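Local coordinates for protein rhamnonate dehydratase (Gibberella zeae PH-1, PDB 3FXG) that probably dehydrates L-rhamnonate to a 2-keto-3-deoxy sugar acid, as a magnesium-dependent lyase of the enolase superfamily, at residues A[40-45]-A[185-190]; A[36-41]-A[55-60]. All blocks are in the same frame, centred on the assembly; numbering follows the deposited sequence.

Interaction 1 of 2, residues A[40-45]-A[185-190]; sequences SDISTP and KVPLPF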
loop_
_atom_site.group_PDB
_atom_site.type_symbol
_atom_site.label_atom_id
_atom_site.label_comp_id
_atom_site.label_asym_id
_atom_site.label_seq_id
_atom_site.Cartn_x
_atom_site.Cartn_y
_atom_site.Cartn_z
ATOM N N SER A 40 -41.354 18.521 -0.155
ATOM C CA SER A 40 -41.363 17.695 1.048
ATOM C C SER A 40 -40.028 17.872 1.764
ATOM O O SER A 40 -39.130 18.535 1.245
ATOM C CB SER A 40 -41.572 16.224 0.686
ATOM O OG SER A 40 -40.508 15.737 -0.108
ATOM N N ASP A 41 -39.894 17.301 2.956
ATOM C CA ASP A 41 -38.634 17.420 3.684
ATOM C C ASP A 41 -37.592 16.515 3.046
ATOM O O ASP A 41 -37.681 15.292 3.140
ATOM C CB ASP A 41 -38.801 17.030 5.155
ATOM C CG ASP A 41 -39.670 18.007 5.922
ATOM O OD1 ASP A 41 -39.623 19.216 5.610
ATOM O OD2 ASP A 41 -40.383 17.564 6.849
ATOM N N ILE A 42 -36.609 17.122 2.392
ATOM C CA ILE A 42 -35.545 16.363 1.747
ATOM C C ILE A 42 -34.198 17.002 2.049
ATOM O O ILE A 42 -34.014 18.200 1.840
ATOM C CB ILE A 42 -35.731 16.325 0.219
ATOM C CG1 ILE A 42 -37.070 15.671 -0.132
ATOM C CG2 ILE A 42 -34.583 15.556 -0.425
ATOM C CD1 ILE A 42 -37.359 15.637 -1.628
ATOM N N SER A 43 -33.260 16.202 2.542
ATOM C CA SER A 43 -31.925 16.701 2.852
ATOM C C SER A 43 -31.172 16.911 1.537
ATOM O O SER A 43 -31.133 16.017 0.690
ATOM C CB SER A 43 -31.179 15.691 3.730
ATOM O OG SER A 43 -29.893 16.169 4.093
ATOM N N THR A 44 -30.588 18.094 1.369
ATOM C CA THR A 44 -29.841 18.423 0.156
ATOM C C THR A 44 -28.560 19.180 0.522
ATOM O O THR A 44 -28.353 19.537 1.684
ATOM C CB THR A 44 -30.668 19.323 -0.792
ATOM O OG1 THR A 44 -30.632 20.674 -0.317
ATOM C CG2 THR A 44 -32.121 18.856 -0.858
ATOM N N PRO A 45 -27.679 19.425 -0.466
ATOM C CA PRO A 45 -26.427 20.148 -0.217
ATOM C C PRO A 45 -26.673 21.578 0.269
ATOM O O PRO A 45 -25.796 22.193 0.876
ATOM C CB PRO A 45 -25.736 20.128 -1.581
ATOM C CG PRO A 45 -26.209 18.839 -2.175
ATOM C CD PRO A 45 -27.684 18.854 -1.826
ATOM N N LYS A 185 -37.649 3.210 -2.135
ATOM C CA LYS A 185 -36.554 4.089 -1.723
ATOM C C LYS A 185 -37.126 5.430 -1.285
ATOM O O LYS A 185 -37.784 6.119 -2.066
ATOM C CB LYS A 185 -35.561 4.307 -2.870
ATOM C CG LYS A 185 -34.304 5.074 -2.455
ATOM C CD LYS A 185 -33.236 5.078 -3.561
ATOM C CE LYS A 185 -33.690 5.865 -4.781
ATOM N NZ LYS A 185 -32.688 5.811 -5.889
ATOM N N VAL A 186 -36.865 5.799 -0.037
ATOM C CA VAL A 186 -37.374 7.048 0.513
ATOM C C VAL A 186 -36.290 8.118 0.652
ATOM O O VAL A 186 -35.109 7.809 0.811
ATOM C CB VAL A 186 -38.028 6.806 1.898
ATOM C CG1 VAL A 186 -39.193 5.830 1.758
ATOM C CG2 VAL A 186 -37.005 6.249 2.871
ATOM N N PRO A 187 -36.680 9.396 0.573
ATOM C CA PRO A 187 -35.703 10.479 0.703
ATOM C C PRO A 187 -35.457 10.845 2.170
ATOM O O PRO A 187 -36.402 11.016 2.943
ATOM C CB PRO A 187 -36.347 11.613 -0.090
ATOM C CG PRO A 187 -37.808 11.405 0.171
ATOM C CD PRO A 187 -37.982 9.902 0.095
ATOM N N LEU A 188 -34.184 10.939 2.549
ATOM C CA LEU A 188 -33.803 11.296 3.913
ATOM C C LEU A 188 -34.225 12.746 4.115
ATOM O O LEU A 188 -33.849 13.620 3.337
ATOM C CB LEU A 188 -32.291 11.165 4.093
ATOM C CG LEU A 188 -31.772 11.301 5.524
ATOM C CD1 LEU A 188 -32.127 10.045 6.307
ATOM C CD2 LEU A 188 -30.264 11.500 5.506
ATOM N N PRO A 189 -35.009 13.021 5.168
ATOM C CA PRO A 189 -35.495 14.371 5.461
ATOM C C PRO A 189 -34.557 15.442 6.018
ATOM O O PRO A 189 -34.670 16.607 5.636
ATOM C CB PRO A 189 -36.672 14.106 6.397
ATOM C CG PRO A 189 -36.206 12.918 7.174
ATOM C CD PRO A 189 -35.599 12.036 6.095
ATOM N N PHE A 190 -33.632 15.076 6.899
ATOM C CA PHE A 190 -32.765 16.091 7.495
ATOM C C PHE A 190 -31.266 15.927 7.268
ATOM O O PHE A 190 -30.749 14.812 7.229
ATOM C CB PHE A 190 -33.082 16.174 8.988
ATOM C CG PHE A 190 -34.555 16.274 9.268
ATOM C CD1 PHE A 190 -35.255 17.442 8.973
ATOM C CD2 PHE A 190 -35.262 15.171 9.738
ATOM C CE1 PHE A 190 -36.639 17.509 9.137
ATOM C CE2 PHE A 190 -36.646 15.227 9.904
ATOM C CZ PHE A 190 -37.334 16.398 9.601
HETATM O O HOH W 1 -38.562 12.799 3.403
HETATM O O HOH W 2 -32.172 13.353 0.818
#
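Ser43 and Leu188 join a loop from the N-terminal part of the chain to the C-terminal end of strand 184-187 in the (beta/alpha) barrel characteristic of the enolase superfamily. The tight half of the contact centres on the carbonyl of Leu188. Ser43 N donates to Leu188 O over 2.8 Å in a nearly straight bond (168° at the hydrogen) that lies in the carbonyl plane. The small Ser43 side chain suits this place: its CB sits 3.4 Å from Leu188 O, and its OG, anti to the backbone N (chi1 -178°), comes up to the Phe190 carbonyl and is hydrogen-bonded to Ser226. The apolar Ile42 crosses Pro187 at a slant, its CG1 4.1 Å from Pro187 CB in a buried contact. Pro189, which has no N-H to offer, makes a CA-H...O contact, its CA 3.3 Å from Asp41 O. The other half is looser and faces solvent. Exposed Asp41 lays its CB against Pro189 CB at 3.8 Å, while its carboxylate comes no closer to the Phe190 ring than 4.3 Å, OD2 to CZ, in an oblique approach; Lys201 makes a cation-pi contact with that ring. Between the two backbones on the Asp41 side, one water donates to both Asp41 O (2.7 Å) and Pro187 O (2.8 Å).

Interaction 2 of 2, residues A[36-41]-A[55-60]; sequences WLIDSD and SRTSWG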
loop_
_atom_site.group_PDB
_atom_site.type_symbol
_atom_site.label_atom_id
_atom_site.label_comp_id
_atom_site.label_asym_id
_atom_site.label_seq_id
_atom_site.Cartn_x
_atom_site.Cartn_y
_atom_site.Cartn_z
ATOM N N TRP A 36 -43.936 16.250 -4.108
ATOM C CA TRP A 36 -42.999 15.835 -3.070
ATOM C C TRP A 36 -41.547 16.012 -3.506
ATOM O O TRP A 36 -40.657 16.181 -2.673
ATOM C CB TRP A 36 -43.231 14.368 -2.682
ATOM C CG TRP A 36 -42.823 13.380 -3.734
ATOM C CD1 TRP A 36 -43.592 12.905 -4.760
ATOM C CD2 TRP A 36 -41.536 12.765 -3.879
ATOM N NE1 TRP A 36 -42.862 12.033 -5.534
ATOM C CE2 TRP A 36 -41.597 11.931 -5.018
ATOM C CE3 TRP A 36 -40.335 12.841 -3.158
ATOM C CZ2 TRP A 36 -40.501 11.175 -5.456
ATOM C CZ3 TRP A 36 -39.243 12.089 -3.595
ATOM C CH2 TRP A 36 -39.337 11.267 -4.735
ATOM N N LEU A 37 -41.312 15.975 -4.813
ATOM C CA LEU A 37 -39.964 16.119 -5.344
ATOM C C LEU A 37 -39.324 17.457 -5.006
ATOM O O LEU A 37 -38.095 17.573 -4.988
ATOM C CB LEU A 37 -39.967 15.927 -6.864
ATOM C CG LEU A 37 -39.930 14.484 -7.373
ATOM C CD1 LEU A 37 -40.086 14.469 -8.887
ATOM C CD2 LEU A 37 -38.612 13.837 -6.966
ATOM N N ILE A 38 -40.148 18.464 -4.732
ATOM C CA ILE A 38 -39.626 19.788 -4.420
ATOM C C ILE A 38 -40.156 20.421 -3.135
ATOM O O ILE A 38 -39.529 21.335 -2.599
ATOM C CB ILE A 38 -39.908 20.777 -5.574
ATOM C CG1 ILE A 38 -41.417 20.858 -5.827
ATOM C CG2 ILE A 38 -39.176 20.335 -6.835
ATOM C CD1 ILE A 38 -41.816 21.866 -6.894
ATOM N N ASP A 39 -41.289 19.941 -2.630
ATOM C CA ASP A 39 -41.870 20.540 -1.431
ATOM C C ASP A 39 -41.934 19.713 -0.148
ATOM O O ASP A 39 -42.507 20.159 0.847
ATOM C CB ASP A 39 -43.262 21.077 -1.770
ATOM C CG ASP A 39 -43.200 22.337 -2.611
ATOM O OD1 ASP A 39 -44.214 22.691 -3.246
ATOM O OD2 ASP A 39 -42.129 22.982 -2.628
ATOM N N SER A 40 -41.354 18.521 -0.155
ATOM C CA SER A 40 -41.363 17.695 1.048
ATOM C C SER A 40 -40.028 17.872 1.764
ATOM O O SER A 40 -39.130 18.535 1.245
ATOM C CB SER A 40 -41.572 16.224 0.686
ATOM O OG SER A 40 -40.508 15.737 -0.108
ATOM N N ASP A 41 -39.894 17.301 2.956
ATOM C CA ASP A 41 -38.634 17.420 3.684
ATOM C C ASP A 41 -37.592 16.515 3.046
ATOM O O ASP A 41 -37.681 15.292 3.140
ATOM C CB ASP A 41 -38.801 17.030 5.155
ATOM C CG ASP A 41 -39.670 18.007 5.922
ATOM O OD1 ASP A 41 -39.623 19.216 5.610
ATOM O OD2 ASP A 41 -40.383 17.564 6.849
ATOM N N SER A 55 -37.725 24.088 0.521
ATOM C CA SER A 55 -38.051 23.874 -0.884
ATOM C C SER A 55 -36.795 23.643 -1.712
ATOM O O SER A 55 -35.803 24.350 -1.544
ATOM C CB SER A 55 -38.794 25.096 -1.429
ATOM O OG SER A 55 -38.743 25.142 -2.843
ATOM N N ARG A 56 -36.830 22.664 -2.610
ATOM C CA ARG A 56 -35.661 22.410 -3.441
ATOM C C ARG A 56 -35.598 23.417 -4.586
ATOM O O ARG A 56 -34.530 23.659 -5.154
ATOM C CB ARG A 56 -35.660 20.969 -3.968
ATOM C CG ARG A 56 -35.449 19.940 -2.856
ATOM C CD ARG A 56 -34.687 18.699 -3.322
ATOM N NE ARG A 56 -35.518 17.766 -4.077
ATOM C CZ ARG A 56 -35.100 16.580 -4.513
ATOM N NH1 ARG A 56 -33.857 16.179 -4.273
ATOM N NH2 ARG A 56 -35.929 15.787 -5.180
ATOM N N THR A 57 -36.739 24.021 -4.915
ATOM C CA THR A 57 -36.766 25.020 -5.978
ATOM C C THR A 57 -36.180 26.335 -5.463
ATOM O O THR A 57 -35.668 27.141 -6.241
ATOM C CB THR A 57 -38.205 25.280 -6.496
ATOM O OG1 THR A 57 -39.054 25.662 -5.408
ATOM C CG2 THR A 57 -38.763 24.029 -7.167
ATOM N N SER A 58 -36.240 26.540 -4.149
ATOM C CA SER A 58 -35.714 27.763 -3.550
ATOM C C SER A 58 -34.259 27.989 -3.956
ATOM O O SER A 58 -33.879 29.108 -4.316
ATOM C CB SER A 58 -35.827 27.710 -2.023
ATOM O OG SER A 58 -34.994 26.704 -1.473
ATOM N N TRP A 59 -33.450 26.932 -3.910
ATOM C CA TRP A 59 -32.048 27.061 -4.293
ATOM C C TRP A 59 -31.790 26.797 -5.776
ATOM O O TRP A 59 -30.650 26.876 -6.236
ATOM C CB TRP A 59 -31.137 26.178 -3.419
ATOM C CG TRP A 59 -31.536 24.740 -3.277
ATOM C CD1 TRP A 59 -32.279 24.191 -2.271
ATOM C CD2 TRP A 59 -31.164 23.656 -4.139
ATOM N NE1 TRP A 59 -32.387 22.832 -2.448
ATOM C CE2 TRP A 59 -31.714 22.476 -3.587
ATOM C CE3 TRP A 59 -30.420 23.566 -5.322
ATOM C CZ2 TRP A 59 -31.544 21.219 -4.179
ATOM C CZ3 TRP A 59 -30.249 22.310 -5.914
ATOM C CH2 TRP A 59 -30.810 21.156 -5.339
ATOM N N GLY A 60 -32.847 26.474 -6.519
ATOM C CA GLY A 60 -32.710 26.281 -7.955
ATOM C C GLY A 60 -32.657 24.908 -8.599
ATOM O O GLY A 60 -32.179 24.792 -9.724
#
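Arg56 reaches across to the backbone carbonyl of Leu37, joining the one-turn helix 36-39 to a loop that begins with an ST motif at Ser55 and holds a type I turn from Thr57 to Gly60. The guanidinium grips side-on, two nitrogens holding one oxygen. NE stands 2.7 Å from Leu37 O and NH2 2.8 Å from that same oxygen, which lies within 1° of the guanidinium plane, so the flat group meets the carbonyl with its edge. The chain is bent at chi2 and chi3, and chi3 of -78° places NE next to Leu37 O. A long, cationic donor suits this place, since carbonyls in the last turn of a helix lack amides further on. The Leu37 and Arg56 side chains cross obliquely, CD2 lying beside NH2, and Tyr224 adds a cation-pi contact to the same guanidinium. One residue further on, Ile38 O accepts from Arg56 N at 3.0 Å. In the ST motif Ser55 OG accepts from Ser58 N (3.2 Å); beyond it, Ser58 O and Trp59 O are hydrogen-bonded to Arg99 and His96 of a second subunit. The apolar side belongs to two beta-branched residues that cross at a slant. Thr57 presents its methyl rather than its hydroxyl, CG2 being anti to the carbonyl carbon, and this single carbon packs 3.7 Å from Ile38 CG2 and 3.8 Å from Ile38 CD1.

Both contacts start from one continuous run of chain, and Ser40 and Asp41 belong to each. Helix 36-39 comes first and meets the 55-60 loop in interaction 2; the chain then continues as 40-45 to the barrel strand 184-187 in interaction 1, a partner 140 residues later in sequence. Their centres are 10 Å apart, and they touch directly: Ile42 CD1 lies 3.5 Å from Trp36 O, and Thr44 CG2 packs on Arg56 CD. Residues 36-60, part of the long link between strands 11-19 and 66-73, thus fold on themselves and bind to the barrel. The side chains of Pro187 and Arg56 lie about 9 and 8 Å from the magnesium ion, consistent with this region bordering the active site.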